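PDB 5OHU: soluble lytic murein transglycosylase from Pseudomonas aeruginosa, which cleaves peptidoglycan glycan strands as a soluble lytic transglycosylase, probably acting on the glycosidic bonds both from chain ends and within the strand. Local coordinates for residues T314-L317 with L318-R322; H592-F595 with D596-I599; G581-R584 with Q585-D589; R331-P334 with Q335-A339; P630-W634 with H635-F639. One frame throughout, in Å; residues are numbered along the deposited sequence. Where two conformers were deposited one is given.

Contact 1. Residues T314-L317 with L318-R322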
# COMPACT_ATOMS: atom_id res chain seq x y z
N THR A 314 -10.24 -6.88 19.86
CA THR A 314 -10.54 -5.68 20.66
C THR A 314 -11.60 -4.82 19.99
O THR A 314 -12.51 -4.31 20.67
CB THR A 314 -9.28 -4.84 20.90
OG1 THR A 314 -8.17 -5.69 21.27
CG2 THR A 314 -9.53 -3.85 22.05
N ARG A 315 -11.52 -4.65 18.67
CA ARG A 315 -12.52 -3.87 17.95
C ARG A 315 -13.91 -4.46 18.14
O ARG A 315 -14.89 -3.74 18.37
CB ARG A 315 -12.16 -3.80 16.46
CG ARG A 315 -11.05 -2.81 16.15
CD ARG A 315 -10.52 -2.89 14.72
NE ARG A 315 -9.52 -1.84 14.55
CZ ARG A 315 -8.41 -1.94 13.84
NH1 ARG A 315 -8.12 -3.05 13.17
NH2 ARG A 315 -7.58 -0.91 13.79
N LEU A 316 -14.01 -5.79 18.06
CA LEU A 316 -15.30 -6.44 18.19
C LEU A 316 -15.87 -6.23 19.59
O LEU A 316 -17.06 -5.95 19.74
CB LEU A 316 -15.15 -7.93 17.87
CG LEU A 316 -16.38 -8.84 17.98
CD1 LEU A 316 -17.55 -8.29 17.18
CD2 LEU A 316 -16.06 -10.24 17.50
N LEU A 317 -15.03 -6.32 20.62
CA LEU A 317 -15.51 -6.04 21.97
C LEU A 317 -16.04 -4.61 22.07
O LEU A 317 -17.05 -4.36 22.72
CB LEU A 317 -14.40 -6.28 22.99
CG LEU A 317 -14.02 -7.75 23.18
CD1 LEU A 317 -12.68 -7.90 23.88
CD2 LEU A 317 -15.14 -8.48 23.96
N LEU A 318 -15.35 -3.67 21.42
CA LEU A 318 -15.82 -2.29 21.42
C LEU A 318 -17.14 -2.15 20.68
O LEU A 318 -18.05 -1.46 21.14
CB LEU A 318 -14.76 -1.37 20.79
CG LEU A 318 -13.41 -1.21 21.52
CD1 LEU A 318 -12.48 -0.47 20.59
CD2 LEU A 318 -13.52 -0.46 22.84
N ARG A 319 -17.27 -2.81 19.53
CA ARG A 319 -18.55 -2.76 18.83
C ARG A 319 -19.67 -3.35 19.67
O ARG A 319 -20.82 -2.92 19.58
CB ARG A 319 -18.46 -3.50 17.49
CG ARG A 319 -19.68 -3.29 16.59
CD ARG A 319 -19.58 -2.02 15.76
NE ARG A 319 -20.64 -1.99 14.75
CZ ARG A 319 -20.63 -1.24 13.65
NH1 ARG A 319 -19.60 -0.46 13.37
NH2 ARG A 319 -21.65 -1.29 12.82
N LEU A 320 -19.36 -4.33 20.52
CA LEU A 320 -20.40 -4.95 21.30
C LEU A 320 -20.65 -4.23 22.62
O LEU A 320 -21.49 -4.69 23.40
CB LEU A 320 -20.07 -6.42 21.57
CG LEU A 320 -20.09 -7.27 20.29
CD1 LEU A 320 -19.23 -8.51 20.48
CD2 LEU A 320 -21.51 -7.63 19.85
N GLY A 321 -19.93 -3.15 22.88
CA GLY A 321 -20.08 -2.46 24.15
C GLY A 321 -19.51 -3.19 25.35
O GLY A 321 -19.95 -2.93 26.47
N ARG A 322 -18.55 -4.09 25.14
CA ARG A 322 -17.96 -4.85 26.24
C ARG A 322 -16.66 -4.17 26.72
O ARG A 322 -15.53 -4.64 26.51
CB ARG A 322 -17.76 -6.30 25.81
CG ARG A 322 -19.16 -7.02 25.73
CD ARG A 322 -19.20 -8.34 24.95
NE ARG A 322 -18.35 -9.38 25.52
CZ ARG A 322 -18.30 -10.64 25.09
NH1 ARG A 322 -19.06 -11.04 24.08
NH2 ARG A 322 -17.47 -11.51 25.66

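Contact 2. Residues H592-F595 with D596-I599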
# COMPACT_ATOMS: atom_id res chain seq x y z
N HIS A 592 -27.39 4.58 18.46
CA HIS A 592 -26.58 5.41 19.36
C HIS A 592 -25.13 4.95 19.40
O HIS A 592 -24.51 4.91 20.46
CB HIS A 592 -27.17 5.42 20.77
CG HIS A 592 -28.59 5.88 20.83
ND1 HIS A 592 -29.42 5.61 21.89
CD2 HIS A 592 -29.32 6.61 19.95
CE1 HIS A 592 -30.60 6.14 21.67
NE2 HIS A 592 -30.57 6.75 20.49
N LEU A 593 -24.59 4.56 18.25
CA LEU A 593 -23.19 4.15 18.16
C LEU A 593 -22.31 5.39 18.20
O LEU A 593 -22.55 6.37 17.49
CB LEU A 593 -22.96 3.35 16.88
CG LEU A 593 -21.59 2.70 16.73
CD1 LEU A 593 -21.37 1.75 17.89
CD2 LEU A 593 -21.48 1.96 15.41
N ALA A 594 -21.29 5.39 19.05
CA ALA A 594 -20.40 6.53 19.12
C ALA A 594 -19.52 6.58 17.87
O ALA A 594 -19.14 5.55 17.31
CB ALA A 594 -19.53 6.46 20.38
N PHE A 595 -19.19 7.80 17.45
CA PHE A 595 -18.43 7.99 16.21
C PHE A 595 -17.04 7.34 16.26
O PHE A 595 -16.55 6.83 15.25
CB PHE A 595 -18.29 9.48 15.92
CG PHE A 595 -17.22 10.14 16.74
CD1 PHE A 595 -17.47 10.50 18.05
CD2 PHE A 595 -15.96 10.35 16.21
CE1 PHE A 595 -16.48 11.09 18.82
CE2 PHE A 595 -14.95 10.94 16.97
CZ PHE A 595 -15.21 11.31 18.28
N ASP A 596 -16.37 7.37 17.42
CA ASP A 596 -15.02 6.80 17.45
C ASP A 596 -15.05 5.27 17.40
O ASP A 596 -14.17 4.66 16.77
CB ASP A 596 -14.24 7.33 18.66
CG ASP A 596 -14.93 7.06 19.98
OD1 ASP A 596 -16.08 6.57 19.98
OD2 ASP A 596 -14.33 7.35 21.04
N VAL A 597 -16.05 4.64 18.02
CA VAL A 597 -16.23 3.20 17.86
C VAL A 597 -16.52 2.85 16.40
O VAL A 597 -15.96 1.90 15.85
CB VAL A 597 -17.34 2.68 18.79
CG1 VAL A 597 -17.65 1.19 18.48
CG2 VAL A 597 -16.96 2.83 20.25
N TRP A 598 -17.42 3.59 15.77
CA TRP A 598 -17.77 3.29 14.38
C TRP A 598 -16.55 3.36 13.48
O TRP A 598 -16.32 2.47 12.66
CB TRP A 598 -18.85 4.23 13.86
CG TRP A 598 -19.33 3.79 12.49
CD1 TRP A 598 -20.25 2.81 12.22
CD2 TRP A 598 -18.88 4.27 11.21
NE1 TRP A 598 -20.41 2.67 10.85
CE2 TRP A 598 -19.59 3.56 10.21
CE3 TRP A 598 -17.97 5.26 10.81
CZ2 TRP A 598 -19.41 3.80 8.86
CZ3 TRP A 598 -17.79 5.49 9.45
CH2 TRP A 598 -18.50 4.76 8.49
N ILE A 599 -15.75 4.42 13.62
CA ILE A 599 -14.55 4.56 12.80
C ILE A 599 -13.60 3.41 13.07
O ILE A 599 -13.06 2.79 12.14
CB ILE A 599 -13.85 5.91 13.06
CG1 ILE A 599 -14.64 7.05 12.41
CG2 ILE A 599 -12.47 5.89 12.44
CD1 ILE A 599 -14.48 8.36 13.15

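Contact 3. Residues G581-R584 with Q585-D589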
# COMPACT_ATOMS: atom_id res chain seq x y z
N GLY A 581 -22.98 2.40 -0.64
CA GLY A 581 -23.58 1.12 -0.28
C GLY A 581 -22.82 0.43 0.84
O GLY A 581 -23.41 -0.06 1.80
N ARG A 582 -21.49 0.37 0.71
CA ARG A 582 -20.68 -0.19 1.78
C ARG A 582 -20.93 0.52 3.11
O ARG A 582 -20.97 -0.12 4.16
CB ARG A 582 -19.20 -0.12 1.42
CG ARG A 582 -18.75 -1.22 0.51
CD ARG A 582 -18.58 -2.50 1.28
NE ARG A 582 -17.82 -3.46 0.50
CZ ARG A 582 -18.30 -4.61 0.05
NH1 ARG A 582 -19.56 -4.94 0.32
NH2 ARG A 582 -17.53 -5.42 -0.66
N VAL A 583 -21.09 1.85 3.08
CA VAL A 583 -21.28 2.58 4.33
C VAL A 583 -22.63 2.23 4.95
O VAL A 583 -22.71 1.98 6.16
CB VAL A 583 -21.12 4.09 4.11
CG1 VAL A 583 -21.43 4.85 5.40
CG2 VAL A 583 -19.70 4.39 3.63
N ARG A 584 -23.69 2.17 4.15
CA ARG A 584 -24.98 1.75 4.69
C ARG A 584 -24.90 0.35 5.29
O ARG A 584 -25.51 0.07 6.33
CB ARG A 584 -26.06 1.83 3.60
CG ARG A 584 -26.40 3.26 3.20
CD ARG A 584 -27.56 3.36 2.20
NE ARG A 584 -27.12 3.21 0.81
CZ ARG A 584 -27.39 2.15 0.06
NH1 ARG A 584 -28.09 1.14 0.56
NH2 ARG A 584 -26.95 2.09 -1.19
N GLN A 585 -24.12 -0.54 4.67
CA GLN A 585 -23.91 -1.86 5.27
C GLN A 585 -23.23 -1.75 6.62
O GLN A 585 -23.57 -2.49 7.55
CB GLN A 585 -23.08 -2.75 4.34
CG GLN A 585 -23.75 -3.11 3.04
CD GLN A 585 -23.06 -4.25 2.33
OE1 GLN A 585 -21.88 -4.15 1.96
NE2 GLN A 585 -23.77 -5.35 2.13
N TRP A 586 -22.26 -0.85 6.75
CA TRP A 586 -21.57 -0.68 8.02
C TRP A 586 -22.42 0.03 9.07
O TRP A 586 -21.99 0.15 10.22
CB TRP A 586 -20.27 0.08 7.81
CG TRP A 586 -19.34 -0.60 6.85
CD1 TRP A 586 -19.33 -1.92 6.51
CD2 TRP A 586 -18.28 0.01 6.10
NE1 TRP A 586 -18.33 -2.17 5.61
CE2 TRP A 586 -17.67 -1.00 5.34
CE3 TRP A 586 -17.79 1.32 6.00
CZ2 TRP A 586 -16.60 -0.75 4.47
CZ3 TRP A 586 -16.72 1.56 5.15
CH2 TRP A 586 -16.14 0.53 4.40
N LEU A 587 -23.61 0.48 8.71
CA LEU A 587 -24.52 1.10 9.65
C LEU A 587 -25.68 0.20 10.07
O LEU A 587 -26.48 0.61 10.93
CB LEU A 587 -25.08 2.39 9.04
CG LEU A 587 -24.07 3.52 8.88
CD1 LEU A 587 -24.66 4.65 8.07
CD2 LEU A 587 -23.68 4.01 10.26
N LYS A 588 -25.80 -1.00 9.49
CA LYS A 588 -26.95 -1.86 9.76
C LYS A 588 -27.05 -2.19 11.24
O LYS A 588 -26.07 -2.59 11.87
CB LYS A 588 -26.87 -3.17 8.95
CG LYS A 588 -26.81 -3.03 7.43
CD LYS A 588 -27.24 -4.33 6.75
CE LYS A 588 -26.43 -4.65 5.48
NZ LYS A 588 -25.22 -5.48 5.79
N ASP A 589 -28.25 -2.02 11.79
CA ASP A 589 -28.58 -2.43 13.15
C ASP A 589 -27.76 -1.70 14.20
O ASP A 589 -27.58 -2.20 15.31
CB ASP A 589 -28.43 -3.95 13.33
CG ASP A 589 -29.58 -4.72 12.72
OD1 ASP A 589 -30.27 -4.17 11.84
OD2 ASP A 589 -29.80 -5.89 13.12

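Contact 4. Residues R331-P334 with Q335-A339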
# COMPACT_ATOMS: atom_id res chain seq x y z
N ARG A 331 -4.58 -4.02 28.21
CA ARG A 331 -3.51 -4.17 29.20
C ARG A 331 -2.55 -5.30 28.87
O ARG A 331 -1.44 -5.33 29.42
CB ARG A 331 -4.12 -4.42 30.58
CG ARG A 331 -5.02 -3.31 31.05
CD ARG A 331 -4.24 -2.18 31.71
NE ARG A 331 -3.38 -2.66 32.79
CZ ARG A 331 -3.81 -3.06 33.98
NH1 ARG A 331 -5.10 -3.05 34.27
NH2 ARG A 331 -2.94 -3.48 34.89
N LYS A 332 -2.92 -6.23 27.99
CA LYS A 332 -2.09 -7.39 27.70
C LYS A 332 -1.43 -7.32 26.32
O LYS A 332 -0.81 -8.29 25.90
CB LYS A 332 -2.92 -8.67 27.78
CG LYS A 332 -3.63 -8.93 29.11
CD LYS A 332 -4.61 -10.11 28.99
CE LYS A 332 -5.22 -10.51 30.33
NZ LYS A 332 -6.68 -10.19 30.48
N LEU A 333 -1.57 -6.21 25.60
CA LEU A 333 -1.11 -6.13 24.21
C LEU A 333 0.41 -6.28 24.12
O LEU A 333 1.14 -5.89 25.04
CB LEU A 333 -1.50 -4.80 23.59
CG LEU A 333 -3.00 -4.51 23.54
CD1 LEU A 333 -3.25 -3.09 23.07
CD2 LEU A 333 -3.62 -5.51 22.59
N PRO A 334 0.91 -6.84 23.03
CA PRO A 334 2.35 -6.85 22.80
C PRO A 334 2.85 -5.42 22.64
O PRO A 334 2.12 -4.52 22.24
CB PRO A 334 2.50 -7.62 21.47
CG PRO A 334 1.15 -7.66 20.87
CD PRO A 334 0.14 -7.47 21.95
N GLN A 335 4.16 -5.25 22.87
CA GLN A 335 4.76 -3.92 22.92
C GLN A 335 4.46 -3.09 21.68
O GLN A 335 4.14 -1.91 21.78
CB GLN A 335 6.27 -4.05 23.12
CG GLN A 335 7.08 -2.78 22.87
CD GLN A 335 6.84 -1.71 23.92
OE1 GLN A 335 6.27 -1.96 24.97
NE2 GLN A 335 7.29 -0.49 23.63
N ASP A 336 4.59 -3.68 20.49
CA ASP A 336 4.37 -2.93 19.26
C ASP A 336 2.93 -2.44 19.14
O ASP A 336 2.70 -1.39 18.52
CB ASP A 336 4.76 -3.77 18.05
CG ASP A 336 3.99 -5.08 17.98
OD1 ASP A 336 3.53 -5.56 19.03
OD2 ASP A 336 3.87 -5.64 16.87
N LEU A 337 1.94 -3.15 19.70
CA LEU A 337 0.58 -2.62 19.66
C LEU A 337 0.33 -1.64 20.80
O LEU A 337 -0.30 -0.60 20.61
CB LEU A 337 -0.45 -3.76 19.72
CG LEU A 337 -0.67 -4.60 18.47
CD1 LEU A 337 -1.86 -5.49 18.72
CD2 LEU A 337 -0.92 -3.77 17.23
N ALA A 338 0.85 -1.96 21.99
CA ALA A 338 0.69 -1.08 23.14
C ALA A 338 1.30 0.31 22.90
O ALA A 338 0.83 1.29 23.47
CB ALA A 338 1.32 -1.72 24.38
N ALA A 339 2.35 0.40 22.07
CA ALA A 339 3.01 1.68 21.85
C ALA A 339 2.22 2.61 20.93
O ALA A 339 2.51 3.81 20.90
CB ALA A 339 4.41 1.49 21.27

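Contact 5. Residues P630-W634 with H635-F639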
# COMPACT_ATOMS: atom_id res chain seq x y z
N PRO A 630 -13.47 21.31 14.91
CA PRO A 630 -13.21 20.23 15.86
C PRO A 630 -13.09 18.90 15.12
O PRO A 630 -13.58 18.75 14.00
CB PRO A 630 -14.45 20.24 16.77
CG PRO A 630 -15.51 20.97 16.00
CD PRO A 630 -14.83 21.87 15.02
N ILE A 631 -12.47 17.91 15.78
CA ILE A 631 -12.25 16.63 15.10
C ILE A 631 -13.57 16.02 14.62
O ILE A 631 -13.62 15.40 13.55
CB ILE A 631 -11.46 15.67 16.01
CG1 ILE A 631 -11.07 14.39 15.23
CG2 ILE A 631 -12.24 15.31 17.28
CD1 ILE A 631 -9.98 14.62 14.19
N VAL A 632 -14.65 16.17 15.40
CA VAL A 632 -16.00 15.92 14.92
C VAL A 632 -16.93 16.99 15.47
O VAL A 632 -16.71 17.54 16.55
CB VAL A 632 -16.57 14.53 15.30
CG1 VAL A 632 -15.98 13.43 14.42
CG2 VAL A 632 -16.34 14.28 16.78
N ASP A 633 -17.98 17.25 14.73
CA ASP A 633 -18.99 18.22 15.14
C ASP A 633 -20.01 17.59 16.08
O ASP A 633 -20.16 16.36 16.13
CB ASP A 633 -19.66 18.80 13.89
CG ASP A 633 -18.76 19.78 13.17
OD1 ASP A 633 -18.15 20.65 13.85
OD2 ASP A 633 -18.64 19.68 11.94
N TRP A 634 -20.70 18.45 16.84
CA TRP A 634 -21.73 17.98 17.76
C TRP A 634 -22.68 17.01 17.09
O TRP A 634 -22.99 15.95 17.65
CB TRP A 634 -22.55 19.15 18.31
CG TRP A 634 -21.78 20.14 19.06
CD1 TRP A 634 -21.64 21.47 18.75
CD2 TRP A 634 -21.05 19.92 20.26
NE1 TRP A 634 -20.84 22.08 19.68
CE2 TRP A 634 -20.47 21.16 20.62
CE3 TRP A 634 -20.81 18.79 21.07
CZ2 TRP A 634 -19.66 21.31 21.76
CZ3 TRP A 634 -20.01 18.93 22.21
CH2 TRP A 634 -19.45 20.19 22.54
N HIS A 635 -23.13 17.33 15.89
CA HIS A 635 -24.14 16.47 15.29
C HIS A 635 -23.57 15.17 14.74
O HIS A 635 -24.34 14.32 14.30
CB HIS A 635 -24.89 17.19 14.17
CG HIS A 635 -24.08 17.40 12.93
ND1 HIS A 635 -23.21 18.46 12.78
CD2 HIS A 635 -24.06 16.72 11.76
CE1 HIS A 635 -22.67 18.41 11.57
NE2 HIS A 635 -23.17 17.37 10.93
N GLU A 636 -22.25 15.00 14.76
CA GLU A 636 -21.59 13.81 14.25
C GLU A 636 -21.22 12.79 15.33
O GLU A 636 -20.86 11.66 14.99
CB GLU A 636 -20.33 14.21 13.48
CG GLU A 636 -20.58 15.12 12.28
CD GLU A 636 -19.30 15.70 11.68
OE1 GLU A 636 -19.32 16.04 10.47
OE2 GLU A 636 -18.28 15.81 12.43
N ARG A 637 -21.32 13.16 16.61
CA ARG A 637 -20.75 12.31 17.66
C ARG A 637 -21.50 10.99 17.83
O ARG A 637 -20.91 10.02 18.33
CB ARG A 637 -20.70 13.10 18.97
CG ARG A 637 -20.02 14.45 18.80
CD ARG A 637 -19.77 15.17 20.11
NE ARG A 637 -18.77 14.48 20.90
CZ ARG A 637 -17.50 14.85 21.02
NH1 ARG A 637 -17.06 15.94 20.42
NH2 ARG A 637 -16.67 14.13 21.76
N TYR A 638 -22.78 10.93 17.47
CA TYR A 638 -23.56 9.69 17.47
C TYR A 638 -24.36 9.61 16.18
O TYR A 638 -24.76 10.63 15.62
CB TYR A 638 -24.58 9.60 18.61
CG TYR A 638 -24.03 9.48 19.99
CD1 TYR A 638 -23.57 8.27 20.46
CD2 TYR A 638 -23.99 10.58 20.85
CE1 TYR A 638 -23.05 8.15 21.73
CE2 TYR A 638 -23.48 10.47 22.12
CZ TYR A 638 -23.02 9.23 22.56
OH TYR A 638 -22.50 9.09 23.82
N PHE A 639 -24.61 8.38 15.74
CA PHE A 639 -25.49 8.15 14.60
C PHE A 639 -25.98 6.71 14.61
O PHE A 639 -25.33 5.81 15.16
CB PHE A 639 -24.80 8.48 13.26
CG PHE A 639 -23.35 8.11 13.19
CD1 PHE A 639 -22.97 6.84 12.80
CD2 PHE A 639 -22.36 9.05 13.46
CE1 PHE A 639 -21.64 6.50 12.70
CE2 PHE A 639 -21.03 8.72 13.36
CZ PHE A 639 -20.67 7.44 12.97
O HOH W 1 -18.09 17.93 18.91
O HOH W 2 -20.20 18.53 9.84

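Contact 1. Residues T314-L317 with L318-R322
L317 faces R322 where helix 307-319 runs out, and is the residue most enclosed by this local contact. Its CD2 methyl sits over one face of the R322 guanidinium, 3.7 Å from R322 NE, and comes near R322 CB. R322 reaches this place because its chain turns at chi3 (62°), which folds the guanidinium back beside the leucine instead of letting it run outward. The same group is tied at NH2 to E325 by a salt bridge, so the methyl packs on a planar group that is already held. L318, next most covered, packs on backbone: its CG lies 3.3 Å from T314 O, the carbonyl that accepts the L318 amide. L316 lies alongside L320, both side chains pointing the same way, with L316 CD1 3.7 Å from L320 CD1. Outside the two segments, L316 and L317 also meet L294 of helix 293-300, while L317 and L318 rest on A326 of helix 323-330. In the backbone, R319 N bonds to R315 O at 2.8 Å, L320 N to L316 O at 2.9 Å, and R322 N to L317 O at 2.9 Å. G321 has positive phi (72°), and its N bonds to L318 O at 3.1 Å. The last two bonds, round G321 in the left-handed helical region, make a Schellman motif that closes helix 307-319 just before R322, the N-cap position of helix 323-330.

Contact 2. Residues H592-F595 with D596-I599
F595 and D596 meet ring to methylene: D596 CB stands over the centre of the phenyl face, 4.1 Å from the F595 ring centroid and 12° off its normal, a CH-pi contact. Both residues hold CG between backbone N and carbonyl carbon, the crowded position. In F595 (chi1 79°) this lays the ring face over D596 N and CB. In D596 (chi1 56°) it brings OD1 to V597 N at 2.8 Å, a weak bond, and to within 3.5 Å of A594 CB. Its other oxygen, OD2, is taken by Y345 and by a salt bridge to R382, so OD2 carries the firm bonds and OD1 adds a weak one. I599 CD1 arrives at the edge of the F595 ring, 3.9 Å from F595 CD2. L593 splits its two methyls: CD2 lies in the plane of the W598 indole at its edge, 3.5 Å from W598 CD1, while CD1 touches V597 CG1 at 3.8 Å. In the backbone, W598 N bonds to A594 O at 3.0 Å. With A594 as N-cap, the acidic D596 falls in the first turn, where its charge probably interacts favourably with the helix dipole. The passage from strand 593-594 into 595-600 is thus a helix N-terminus within the SLT family region, of the lysozyme clan.

Contact 3. Residues G581-R584 with Q585-D589
Q585 N bonds to G581 O at 3.0 Å and W586 N to R582 O at 3.0 Å, both four residues back, as in a regular alpha-helix. L587 N bonds to R584 O, three residues back, at 3.1 Å. It reaches that oxygen from above the carbonyl plane, at a C=O...N angle of 108°, so no lone pair points at it. These bonds lie in the last part of helix 580-586, a short helix in the SLT family region of the lysozyme clan. R582 and Q585 join side chains across one turn: R582 NH1 donates to Q585 OE1 at 2.9 Å, in the amide carbonyl plane. The guanidinium and amide planes are 6° apart, a nearly coplanar pairing, which the R582 chain attains by bending at chi2 (-77°). The W586 indole places one face against the backbone, with R582 O 3.1 Å above its plane and offset toward the rim. W586 CZ2 lies 4.1 Å from R582 CB, and F604 meets the same indole edge-to-face. V583 and L587 run side by side, V583 CG1 coming 4.2 Å from L587 CD1, and both also pack against W598 of helix 595-600.

Contact 4. Residues R331-P334 with Q335-A339
P334 and D336 are brought together by extended backbone torsions at P334 (psi 158°) and by a D336 side chain whose CG stands between its own backbone N and carbonyl carbon (chi1 58°). That rotation carries the carboxylate back over the proline, crossing it obliquely, with D336 OD1 3.4 Å from P334 CB and 3.7 Å from P334 CG. The other oxygen, OD2, has its bond to N307, which ties the helix start to helix 307-319. P334 is the N-cap of helix 335-338, and its carbonyl takes two amides. A338 N bonds to P334 O at 2.9 Å, close to straight at the hydrogen (173°). L337 N lies at the same 2.9 Å from P334 O, but its bond is weak. Side chains meet loosely round this turn: L333 CB lies 4.1 Å from L337 CB and 4.3 Å from A338 CB, while P334 CD comes 4.3 Å from L337 CD1. L337 is the buried member of the group. In the fold, the loop after helix 323-330 thus turns into helix 335-338 between two longer helices: L333 and L337 rest on W343 of helix 341-354, and on the side of helix 307-319 L333 meets T310 while L337 meets N307 and E311.

Contact 5. Residues P630-W634 with H635-F639
D633 N donates to E636 OE2 at 2.7 Å, almost straight at the hydrogen (176°), although it comes to that oxygen from above the carboxylate plane. The chain answers with E636 N bonding to D633 O at 2.8 Å, and together with helical torsions at W634 and H635 this closes a type I beta turn, D633 to E636, just ahead of strand 638-639. The E636 chain, extended beyond CG, brings its carboxylate back to D633 N, so D633 and E636 are joined by two reciprocal bonds. The two acids lie side by side, D633 OD2 3.9 Å from E636 OE2, a pair of like charges. Their neighbours probably ease the repulsion: R569 makes a salt bridge to E636 OE1 and a long, weak ion pair with D633 OD2, and a water donates to both D633 OD2 and E636 OE1. H635 sets its ring near the D633 methylene, ND1 3.7 Å from D633 CB, while NE2 is bonded to G567 O. After the turn R637 runs alongside W634, with R637 CD 3.9 Å from W634 CE3, and the bend at its chi3 (68°) leads the guanidinium toward V632, whose CG2 lies over one face. R637 NH2 pairs with D381 of helix 374-383. A second water lies in the guanidinium plane, accepting from R637 NH1 at 2.7 Å and donating to V632 O at 2.8 Å.

Along the chain the order is contact 1, contact 4, contact 3, contact 2, contact 5, with some 240 residues between contacts 4 and 3. Despite that gap, contact 1 lies with its centre about 11 Å from that of contact 2, and R319 reaches W586 O, which W598 NE1 also approaches. One carbonyl of contact 3 thus joins contacts 1 and 2, linking earlier helices to the SLT family region. Contacts 2 and 5, centres about 10 Å apart, share the antiparallel strands 593-594 and 638-639. Contact 4 touches none of the others; its nearest atoms are about 5 Å from contact 1 and about 15 Å from contact 2, and its side chains meet helix 307-319.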